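PDB 3HK4: Mlr7391 protein from Mesorhizobium loti, which is of unknown function but has an NTF2-like fold of the SnoaL-like family and may act as a polyketide cyclase. Local coordinates for residues Glu67-Arg70 / Gln71-Gln74; Gly40-Glu43 / Lys44-Asp48. One frame throughout, in Å; residues are numbered along the deposited sequence. Where two conformers were deposited one is given.

Contact 1: Glu67-Arg70 / Gln71-Gln74; sequences EALR and QKSQ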
# COMPACT_ATOMS: atom_id res chain seq x y z
N GLU A 67 10.16 5.48 3.73
CA GLU A 67 9.30 4.88 4.73
C GLU A 67 8.01 4.43 4.08
O GLU A 67 7.51 3.35 4.41
CB GLU A 67 9.01 5.88 5.86
CG GLU A 67 8.28 5.26 7.02
CD GLU A 67 9.11 4.29 7.84
OE1 GLU A 67 10.35 4.21 7.67
OE2 GLU A 67 8.51 3.61 8.71
N ALA A 68 7.50 5.20 3.13
CA ALA A 68 6.28 4.82 2.37
C ALA A 68 6.54 3.48 1.71
O ALA A 68 5.70 2.60 1.74
CB ALA A 68 5.96 5.82 1.29
N LEU A 69 7.73 3.30 1.14
CA LEU A 69 8.01 2.01 0.43
C LEU A 69 8.10 0.86 1.39
O LEU A 69 7.78 -0.27 1.04
CB LEU A 69 9.25 2.12 -0.44
CG LEU A 69 9.55 1.08 -1.52
CD1 LEU A 69 8.40 1.00 -2.52
CD2 LEU A 69 10.91 1.40 -2.22
N ARG A 70 8.61 1.10 2.59
CA ARG A 70 8.67 0.08 3.61
C ARG A 70 7.25 -0.37 3.96
O ARG A 70 6.96 -1.56 4.19
CB ARG A 70 9.43 0.68 4.82
CG ARG A 70 9.66 -0.24 5.91
CD ARG A 70 10.33 0.49 7.05
NE ARG A 70 10.20 -0.34 8.24
CZ ARG A 70 10.30 0.08 9.49
NH1 ARG A 70 10.49 1.36 9.78
NH2 ARG A 70 10.18 -0.81 10.49
N GLN A 71 6.33 0.60 4.03
CA GLN A 71 4.94 0.28 4.34
C GLN A 71 4.30 -0.49 3.23
O GLN A 71 3.60 -1.46 3.46
CB GLN A 71 4.19 1.57 4.64
CG GLN A 71 4.63 2.21 5.95
CD GLN A 71 4.43 3.71 6.06
OE1 GLN A 71 3.96 4.36 5.13
NE2 GLN A 71 4.76 4.28 7.26
N LYS A 72 4.49 -0.05 2.00
CA LYS A 72 3.95 -0.75 0.85
C LYS A 72 4.51 -2.17 0.84
O LYS A 72 3.80 -3.16 0.57
CB LYS A 72 4.41 -0.04 -0.43
CG LYS A 72 3.95 -0.76 -1.73
CD LYS A 72 4.21 0.04 -3.02
CE LYS A 72 5.38 -0.55 -3.88
NZ LYS A 72 5.57 0.03 -5.30
N SER A 73 5.80 -2.28 1.12
CA SER A 73 6.45 -3.60 1.07
C SER A 73 5.90 -4.51 2.14
O SER A 73 5.71 -5.69 1.93
CB SER A 73 7.96 -3.44 1.23
OG SER A 73 8.50 -2.62 0.21
N GLN A 74 5.69 -3.98 3.33
CA GLN A 74 5.07 -4.79 4.38
C GLN A 74 3.64 -5.16 4.01
O GLN A 74 3.16 -6.28 4.29
CB GLN A 74 5.07 -4.02 5.69
CG GLN A 74 4.59 -4.85 6.91
CD GLN A 74 5.39 -6.11 7.14
OE1 GLN A 74 6.59 -6.12 6.95
NE2 GLN A 74 4.71 -7.19 7.54
O HOH W 1 6.28 2.42 8.79
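Gln71 lies back along the helix past the carbonyl oxygen of Glu67, one turn earlier. Its CB sits 3.4 Å from Ala68 O; CG, set beside its own backbone N (chi1 -69°), and then CD pass close to Glu67 O, the carbonyl that also takes the Gln71 N-H at 3.0 Å. At the tip OE1 packs against Ala68 CA at 3.6 Å, while NE2 comes up to Glu67 CG. In the conformer described here, one of two modelled for Glu67, its carboxylate stands almost perpendicular to the Gln71 amide, 89° apart, and a water joins them: it accepts from Gln71 NE2 and donates to Glu67 OE2. The same oxygen then forms a salt bridge with Arg70 NH1 at 3.2 Å. Arg70 and Gln71 follow Glu67 at i+3 and i+4 on helix 66-78, whose Ala68, Gln71, Lys72 and Gln74 pack against the second subunit, where Gln71 meets its counterpart. Leu69 O accepts twice, from Ser73 N at 2.8 Å and Ser73 OG at 2.6 Å, from opposite faces of the carbonyl plane. Leu69 CD1 touches Lys72 CE at 3.7 Å, and Lys72 NZ goes on to a hydrogen bond with Ser52 OG of strand 50-53.

Contact 2: Gly40-Glu43 / Lys44-Asp48; sequences GAAE and KYNAD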
# COMPACT_ATOMS: atom_id res chain seq x y z
N GLY A 40 16.56 -5.34 4.31
CA GLY A 40 17.91 -4.86 4.52
C GLY A 40 18.45 -4.11 3.33
O GLY A 40 19.13 -3.09 3.46
N ALA A 41 18.16 -4.63 2.15
CA ALA A 41 18.58 -3.99 0.89
C ALA A 41 17.94 -2.62 0.73
O ALA A 41 18.59 -1.62 0.42
CB ALA A 41 18.19 -4.95 -0.27
N ALA A 42 16.64 -2.56 1.07
CA ALA A 42 15.91 -1.33 1.01
C ALA A 42 16.48 -0.29 2.01
O ALA A 42 16.71 0.87 1.65
CB ALA A 42 14.43 -1.61 1.31
N GLU A 43 16.69 -0.68 3.25
CA GLU A 43 17.23 0.25 4.25
C GLU A 43 18.64 0.68 3.90
O GLU A 43 19.04 1.83 4.13
CB GLU A 43 17.16 -0.40 5.64
CG GLU A 43 17.52 0.48 6.80
CD GLU A 43 19.00 0.72 6.99
OE1 GLU A 43 19.80 -0.23 6.82
OE2 GLU A 43 19.38 1.85 7.38
N LYS A 44 19.44 -0.23 3.40
CA LYS A 44 20.82 0.14 3.05
C LYS A 44 20.94 1.07 1.85
O LYS A 44 21.75 2.01 1.83
CB LYS A 44 21.67 -1.13 2.77
CG LYS A 44 23.20 -0.90 2.60
CD LYS A 44 23.95 -2.18 2.49
CE LYS A 44 25.40 -1.97 2.23
NZ LYS A 44 26.05 -3.30 2.30
N TYR A 45 20.10 0.85 0.85
CA TYR A 45 20.32 1.53 -0.41
C TYR A 45 19.27 2.53 -0.85
O TYR A 45 19.57 3.34 -1.69
CB TYR A 45 20.50 0.47 -1.52
CG TYR A 45 21.83 -0.26 -1.42
CD1 TYR A 45 23.00 0.41 -1.61
CD2 TYR A 45 21.89 -1.61 -1.12
CE1 TYR A 45 24.20 -0.18 -1.51
CE2 TYR A 45 23.12 -2.24 -1.02
CZ TYR A 45 24.28 -1.52 -1.27
OH TYR A 45 25.55 -2.07 -1.15
N ASN A 46 18.05 2.48 -0.32
CA ASN A 46 17.03 3.37 -0.85
C ASN A 46 17.27 4.79 -0.43
O ASN A 46 17.60 5.06 0.72
CB ASN A 46 15.63 3.00 -0.42
CG ASN A 46 15.12 1.72 -1.05
OD1 ASN A 46 15.68 1.21 -2.04
ND2 ASN A 46 13.97 1.26 -0.53
N ALA A 47 17.08 5.71 -1.36
CA ALA A 47 17.19 7.14 -1.03
C ALA A 47 15.98 7.50 -0.22
O ALA A 47 14.93 6.87 -0.37
CB ALA A 47 17.20 7.98 -2.31
N ASP A 48 16.09 8.48 0.66
CA ASP A 48 14.95 8.88 1.50
C ASP A 48 13.71 9.27 0.69
O ASP A 48 12.57 9.13 1.15
CB ASP A 48 15.34 10.08 2.35
CG ASP A 48 16.32 9.74 3.46
OD1 ASP A 48 16.56 8.53 3.75
OD2 ASP A 48 16.85 10.71 4.06
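The last turn of helix 38-45 runs straight into a short strand here, and Asn46, paired with Ala42, is where the chain leaves helical geometry. Asn46 N still donates to Ala42 O at 2.9 Å, a helical i to i+4 bond, although the residue itself has gone extended. CG of Asn46 stands beside the backbone N (chi1 -70°), which lays the amide alongside Ala42, with CG 3.2 Å from Ala42 O and ND2 3.4 Å from the Ala42 methyl CB. One residue earlier, Tyr45 N bonds to Ala41 O at 2.9 Å, and that oxygen also lies at the edge of the Tyr45 ring, near its plane, 3.6 Å from CD2. In this NTF2-like fold the turn is held against helix 22-34, where Phe29 meets both Ala41 and Tyr45. Lys44 N donates a hydrogen bond to Gly40 O, and Lys44 CB rests 3.3 Å from that oxygen. The Lys44 chain then runs out fully extended; its CG sits 3.8 Å above the plane of the Tyr45 ring, over the centre. Both polar ends reach Asp28 OD2, Lys44 NZ by a salt bridge and Tyr45 OH by a hydrogen bond.

In the fold
Coming from the N terminus, the chain passes helix 22-34 and reaches contact 2 first, at the end of helix 38-45 and the start of strand 46-47; strands 50-53 and 62-64 follow, and contact 1 comes next on helix 66-78. Each contact is local, so neither closes a long loop; they stand in series, without nesting or crossing. Their centres are about 11 Å apart, and they touch where Leu69 CD2 packs 3.5 Å from Asn46 ND2. Contact 2 ties its helix to helix 22-34 and, through Ile129, to strand 128-135. Contact 1 rests on strand 50-53 through Leu69, and borders the second subunit. Lys66 NZ, just ahead of contact 1, hydrogen-bonds back to Glu43 O.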